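Local coordinates for stage II sporulation protein SA (Bacillus subtilis, PDB 3O6Q), which acts as the toxin of a type II toxin-antitoxin pair, causing cell death unless neutralised by its antitoxin SpoIISB, at residues Arg80-Met85 with Ala89-Arg94; Ala67-Tyr72 with Phe113-Gln118. One frame throughout, in Å; residues are numbered along the deposited sequence.

Overall arrangement
Contact 1 (80-85 with 89-94) and contact 2 (67-72 with 113-118) lie in what is predicted to be the cytoplasmic part of this membrane toxin, their centres 16 Å apart. Contact 2 is buried on a face of the antiparallel sheet, next to helix 45-61, whereas contact 1 is partly buried in a pair of short helices resting on that sheet. They share no helix or strand, but strand 66-71 leads directly to helix 75-82, and Tyr72 meets Leu81 and Gln92. Between their segments both are apolar, without hydrogen bonds. Contact 1 sets Val91 against Thr82 and Met85; contact 2 is leucine on phenylalanine and isoleucine, with sheet bonds alongside.

Contact 1 of 2, residues Arg80-Met85 with Ala89-Arg94; sequences RLTEHM and ADVQTR
Val91 comes down on Thr82 and Met85, and its two branches divide the work. Val91 CB lies 3.9 Å from Thr82 CG2. From there CG1, set anti to the backbone N (chi1 178°), reaches the same methyl, with Val91 CG1 and Thr82 CG2 3.6 Å apart. The two side chains slide past each other in opposite senses, so the touch is methyl alongside methyl. The second branch turns toward the close of the turn that follows helix 75-82, where Val91 CG2 is 3.9 Å from CB of Met85, a residue modelled as selenomethionine. Here the side chains cross at about a right angle.

Thr82 faces the other helix with its carbon branch because chi1 of 59° leaves OG1 between the backbone N and carbonyl carbon, where it hydrogen-bonds the carbonyl of Lys78 in its own helix. The polar atom is thus satisfied one turn back, and CG2 is left for packing. That methyl also lies beside the backbone of the residue after Val91, with Thr82 CG2 4.0 Å from Gln92 N. The amide of Gln92 extends beyond the contact, its OE1 taking a hydrogen bond from Gln75 NE2 near the start of helix 75-82. Along the sheet side, Leu81 rests on Val121 and Val91 on Tyr101. Taken together, this is a small helix-loop-helix hairpin: a type I turn from Thr82 to Met85 leads out of helix 75-82, and helix 88-96 folds back against it over the sheet.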
loop_
_atom_site.group_PDB
_atom_site.type_symbol
_atom_site.label_atom_id
_atom_site.label_comp_id
_atom_site.label_asym_id
_atom_site.label_seq_id
_atom_site.Cartn_x
_atom_site.Cartn_y
_atom_site.Cartn_z
ATOM N N ARG A 80 -14.528 -27.392 -1.522
ATOM C CA ARG A 80 -13.774 -27.019 -2.704
ATOM C C ARG A 80 -12.509 -26.301 -2.271
ATOM O O ARG A 80 -11.416 -26.618 -2.721
ATOM C CB ARG A 80 -14.574 -26.082 -3.610
ATOM C CG ARG A 80 -15.757 -26.697 -4.353
ATOM C CD ARG A 80 -16.673 -25.634 -4.925
ATOM N NE ARG A 80 -17.847 -26.237 -5.567
ATOM C CZ ARG A 80 -19.102 -25.808 -5.432
ATOM N NH1 ARG A 80 -19.414 -24.777 -4.646
ATOM N NH2 ARG A 80 -20.067 -26.441 -6.082
ATOM N N LEU A 81 -12.657 -25.328 -1.386
ATOM C CA LEU A 81 -11.519 -24.529 -0.964
ATOM C C LEU A 81 -10.477 -25.396 -0.236
ATOM O O LEU A 81 -9.319 -25.415 -0.638
ATOM C CB LEU A 81 -12.013 -23.375 -0.090
ATOM C CG LEU A 81 -11.228 -22.080 -0.117
ATOM C CD1 LEU A 81 -10.969 -21.625 -1.518
ATOM C CD2 LEU A 81 -12.060 -21.046 0.583
ATOM N N THR A 82 -10.915 -26.157 0.771
ATOM C CA THR A 82 -10.017 -26.832 1.729
ATOM C C THR A 82 -9.444 -28.227 1.364
ATOM O O THR A 82 -8.552 -28.720 2.067
ATOM C CB THR A 82 -10.674 -26.981 3.133
ATOM O OG1 THR A 82 -11.879 -27.739 3.028
ATOM C CG2 THR A 82 -10.992 -25.630 3.774
ATOM N N GLU A 83 -9.955 -28.863 0.302
ATOM C CA GLU A 83 -9.422 -30.161 -0.198
ATOM C C GLU A 83 -8.006 -30.015 -0.791
ATOM O O GLU A 83 -7.305 -30.996 -0.952
ATOM C CB GLU A 83 -10.384 -30.827 -1.210
ATOM C CG GLU A 83 -10.563 -30.082 -2.542
ATOM C CD GLU A 83 -11.303 -30.898 -3.607
ATOM O OE1 GLU A 83 -12.073 -31.819 -3.246
ATOM O OE2 GLU A 83 -11.107 -30.605 -4.807
ATOM N N HIS A 84 -7.585 -28.784 -1.090
ATOM C CA HIS A 84 -6.229 -28.508 -1.586
ATOM C C HIS A 84 -5.199 -28.451 -0.440
ATOM O O HIS A 84 -4.076 -27.963 -0.642
ATOM C CB HIS A 84 -6.204 -27.159 -2.345
ATOM C CG HIS A 84 -7.213 -27.040 -3.455
ATOM N ND1 HIS A 84 -7.077 -26.119 -4.472
ATOM C CD2 HIS A 84 -8.349 -27.733 -3.728
ATOM C CE1 HIS A 84 -8.085 -26.245 -5.318
ATOM N NE2 HIS A 84 -8.866 -27.223 -4.894
HETATM N N MSE A 85 -5.581 -28.927 0.748
HETATM C CA MSE A 85 -4.819 -28.672 1.960
HETATM C C MSE A 85 -4.634 -29.959 2.715
HETATM O O MSE A 85 -5.480 -30.848 2.640
HETATM C CB MSE A 85 -5.573 -27.708 2.876
HETATM C CG MSE A 85 -6.529 -26.776 2.172
HETATM SE SE MSE A 85 -5.700 -25.103 1.699
HETATM C CE MSE A 85 -6.795 -24.513 0.174
ATOM N N ALA A 89 -9.973 -29.894 7.960
ATOM C CA ALA A 89 -10.775 -29.589 9.143
ATOM C C ALA A 89 -10.225 -28.354 9.872
ATOM O O ALA A 89 -10.997 -27.508 10.321
ATOM C CB ALA A 89 -10.843 -30.824 10.079
ATOM N N ASP A 90 -8.900 -28.245 9.963
ATOM C CA ASP A 90 -8.258 -27.116 10.645
ATOM C C ASP A 90 -8.418 -25.832 9.827
ATOM O O ASP A 90 -8.768 -24.767 10.368
ATOM C CB ASP A 90 -6.754 -27.394 10.903
ATOM C CG ASP A 90 -5.905 -26.079 11.146
ATOM O OD1 ASP A 90 -4.954 -25.831 10.366
ATOM O OD2 ASP A 90 -6.185 -25.277 12.077
ATOM N N VAL A 91 -8.134 -25.928 8.533
ATOM C CA VAL A 91 -8.286 -24.781 7.666
ATOM C C VAL A 91 -9.712 -24.269 7.804
ATOM O O VAL A 91 -9.935 -23.092 8.025
ATOM C CB VAL A 91 -7.970 -25.121 6.188
ATOM C CG1 VAL A 91 -8.184 -23.886 5.292
ATOM C CG2 VAL A 91 -6.544 -25.674 6.035
ATOM N N GLN A 92 -10.674 -25.168 7.716
ATOM C CA GLN A 92 -12.075 -24.778 7.782
ATOM C C GLN A 92 -12.440 -24.118 9.090
ATOM O O GLN A 92 -13.212 -23.161 9.086
ATOM C CB GLN A 92 -12.973 -25.995 7.568
ATOM C CG GLN A 92 -14.407 -25.648 7.221
ATOM C CD GLN A 92 -15.295 -26.829 7.072
ATOM O OE1 GLN A 92 -15.377 -27.388 5.998
ATOM N NE2 GLN A 92 -16.012 -27.184 8.123
ATOM N N THR A 93 -11.918 -24.620 10.201
ATOM C CA THR A 93 -12.306 -24.062 11.491
ATOM C C THR A 93 -11.769 -22.637 11.584
ATOM O O THR A 93 -12.473 -21.733 12.034
ATOM C CB THR A 93 -12.006 -25.014 12.726
ATOM O OG1 THR A 93 -10.729 -25.640 12.590
ATOM C CG2 THR A 93 -13.079 -26.129 12.826
ATOM N N ARG A 94 -10.566 -22.401 11.072
ATOM C CA ARG A 94 -9.998 -21.044 11.102
ATOM C C ARG A 94 -10.869 -20.097 10.318
ATOM O O ARG A 94 -11.222 -19.017 10.785
ATOM C CB ARG A 94 -8.603 -20.969 10.476
ATOM C CG ARG A 94 -7.450 -21.585 11.232
ATOM C CD ARG A 94 -6.289 -20.573 11.252
ATOM N NE ARG A 94 -5.024 -21.230 11.533
ATOM C CZ ARG A 94 -3.836 -20.808 11.095
ATOM N NH1 ARG A 94 -3.715 -19.723 10.323
ATOM N NH2 ARG A 94 -2.750 -21.494 11.420
#

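Contact 2 of 2, residues Ala67-Tyr72 with Phe113-Gln118; sequences ASLCHY and FTIETQ
Leu69 reaches across the middle of an antiparallel sheet to Phe113 and Ile115. Strands 66-71 and 108-115 are not neighbours: both pair with strand 118-125, which runs between them, so they point the same way and meet only through side chains.

Within this chain the backbone bonding of both strands runs to that middle strand. Cys70 pairs with Val121 and Phe113 with Tyr120, while a type II' turn from Ile115 to Gln118 closes a tight beta hairpin. Its ends form a hydrogen-bonded pair, with Ile115 N to Gln118 O at 2.9 Å and Gln118 N to Ile115 O at 2.7 Å. Residues 113-115 also pair with an antiparallel strand of another protein's chain, extending the sheet across the interface, and Cys70 forms a disulfide to another chain.

The apolar contact covers the middle strand, with Leu69 also touching Tyr120 and Ile122, and Ile115 lying under helix 45-61. Leu69 has CG anti to its backbone N (chi1 -170°), which sends both methyls across. CD2 of Leu69 sits 4.4 Å from CD1 of Ile115. The Leu69 and Phe113 side chains cross near a right angle, and Leu69 CD1 approaches the ring obliquely, 3.9 Å from Phe113 CD2.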
loop_
_atom_site.group_PDB
_atom_site.type_symbol
_atom_site.label_atom_id
_atom_site.label_comp_id
_atom_site.label_asym_id
_atom_site.label_seq_id
_atom_site.Cartn_x
_atom_site.Cartn_y
_atom_site.Cartn_z
ATOM N N ALA A 67 -5.048 -14.054 -7.446
ATOM C CA ALA A 67 -6.079 -13.686 -6.479
ATOM C C ALA A 67 -7.455 -14.080 -7.030
ATOM O O ALA A 67 -7.694 -14.023 -8.245
ATOM C CB ALA A 67 -6.023 -12.224 -6.172
ATOM N N SER A 68 -8.341 -14.495 -6.125
ATOM C CA SER A 68 -9.703 -14.905 -6.459
ATOM C C SER A 68 -10.604 -14.581 -5.283
ATOM O O SER A 68 -10.139 -14.451 -4.159
ATOM C CB SER A 68 -9.793 -16.393 -6.705
ATOM O OG SER A 68 -8.860 -16.827 -7.657
ATOM N N LEU A 69 -11.892 -14.462 -5.577
ATOM C CA LEU A 69 -12.931 -14.270 -4.599
ATOM C C LEU A 69 -13.783 -15.519 -4.651
ATOM O O LEU A 69 -14.382 -15.819 -5.676
ATOM C CB LEU A 69 -13.768 -13.044 -4.945
ATOM C CG LEU A 69 -14.740 -12.638 -3.813
ATOM C CD1 LEU A 69 -14.010 -12.481 -2.499
ATOM C CD2 LEU A 69 -15.470 -11.352 -4.094
ATOM N N CYS A 70 -13.806 -16.274 -3.556
ATOM C CA CYS A 70 -14.430 -17.576 -3.556
ATOM C C CYS A 70 -15.636 -17.559 -2.632
ATOM O O CYS A 70 -15.573 -17.016 -1.533
ATOM C CB CYS A 70 -13.416 -18.641 -3.114
ATOM S SG CYS A 70 -12.024 -18.862 -4.219
ATOM N N HIS A 71 -16.742 -18.138 -3.094
ATOM C CA HIS A 71 -17.910 -18.287 -2.250
ATOM C C HIS A 71 -17.489 -19.128 -1.059
ATOM O O HIS A 71 -16.658 -20.024 -1.194
ATOM C CB HIS A 71 -19.062 -18.950 -3.017
ATOM C CG HIS A 71 -19.733 -18.044 -4.012
ATOM N ND1 HIS A 71 -20.722 -17.148 -3.656
ATOM C CD2 HIS A 71 -19.550 -17.891 -5.351
ATOM C CE1 HIS A 71 -21.115 -16.481 -4.732
ATOM N NE2 HIS A 71 -20.414 -16.907 -5.770
ATOM N N TYR A 72 -18.020 -18.808 0.108
ATOM C CA TYR A 72 -17.732 -19.571 1.303
ATOM C C TYR A 72 -19.005 -19.679 2.153
ATOM O O TYR A 72 -19.002 -19.403 3.354
ATOM C CB TYR A 72 -16.560 -18.935 2.062
ATOM C CG TYR A 72 -15.977 -19.862 3.110
ATOM C CD1 TYR A 72 -15.078 -20.863 2.765
ATOM C CD2 TYR A 72 -16.340 -19.752 4.436
ATOM C CE1 TYR A 72 -14.572 -21.739 3.716
ATOM C CE2 TYR A 72 -15.830 -20.611 5.390
ATOM C CZ TYR A 72 -14.947 -21.608 5.029
ATOM O OH TYR A 72 -14.463 -22.479 5.995
ATOM N N PHE A 113 -13.952 -13.004 3.998
ATOM C CA PHE A 113 -14.446 -11.728 3.562
ATOM C C PHE A 113 -15.964 -11.792 3.443
ATOM O O PHE A 113 -16.522 -12.794 2.988
ATOM C CB PHE A 113 -13.781 -11.415 2.220
ATOM C CG PHE A 113 -14.213 -10.137 1.620
ATOM C CD1 PHE A 113 -13.888 -8.954 2.219
ATOM C CD2 PHE A 113 -14.929 -10.121 0.443
ATOM C CE1 PHE A 113 -14.242 -7.760 1.654
ATOM C CE2 PHE A 113 -15.318 -8.927 -0.140
ATOM C CZ PHE A 113 -14.972 -7.738 0.468
ATOM N N THR A 114 -16.629 -10.718 3.865
ATOM C CA THR A 114 -18.104 -10.696 3.945
ATOM C C THR A 114 -18.695 -9.472 3.238
ATOM O O THR A 114 -18.342 -8.350 3.565
ATOM C CB THR A 114 -18.560 -10.715 5.412
ATOM O OG1 THR A 114 -17.889 -11.783 6.074
ATOM C CG2 THR A 114 -20.044 -10.920 5.542
ATOM N N ILE A 115 -19.569 -9.713 2.257
ATOM C CA ILE A 115 -20.326 -8.660 1.582
ATOM C C ILE A 115 -21.770 -8.771 2.053
ATOM O O ILE A 115 -22.451 -9.784 1.809
ATOM C CB ILE A 115 -20.305 -8.765 0.033
ATOM C CG1 ILE A 115 -18.843 -8.803 -0.505
ATOM C CG2 ILE A 115 -21.175 -7.619 -0.599
ATOM C CD1 ILE A 115 -18.720 -9.111 -2.046
ATOM N N GLU A 116 -22.220 -7.721 2.733
ATOM C CA GLU A 116 -23.517 -7.690 3.382
ATOM C C GLU A 116 -23.759 -8.940 4.240
ATOM O O GLU A 116 -23.219 -9.022 5.336
ATOM C CB GLU A 116 -24.628 -7.422 2.353
ATOM C CG GLU A 116 -24.627 -5.968 1.898
ATOM C CD GLU A 116 -25.592 -5.698 0.763
ATOM O OE1 GLU A 116 -26.697 -6.298 0.763
ATOM O OE2 GLU A 116 -25.251 -4.880 -0.129
ATOM N N THR A 117 -24.529 -9.907 3.744
ATOM C CA THR A 117 -24.811 -11.118 4.494
ATOM C C THR A 117 -24.053 -12.335 3.932
ATOM O O THR A 117 -24.189 -13.444 4.449
ATOM C CB THR A 117 -26.337 -11.446 4.484
ATOM O OG1 THR A 117 -26.787 -11.550 3.128
ATOM C CG2 THR A 117 -27.166 -10.378 5.222
ATOM N N GLN A 118 -23.270 -12.141 2.870
ATOM C CA GLN A 118 -22.699 -13.259 2.138
ATOM C C GLN A 118 -21.229 -13.441 2.440
ATOM O O GLN A 118 -20.470 -12.471 2.460
ATOM C CB GLN A 118 -22.927 -13.090 0.636
ATOM C CG GLN A 118 -24.348 -13.493 0.207
ATOM C CD GLN A 118 -24.441 -13.906 -1.267
ATOM O OE1 GLN A 118 -23.494 -13.733 -2.061
ATOM N NE2 GLN A 118 -25.605 -14.436 -1.641
#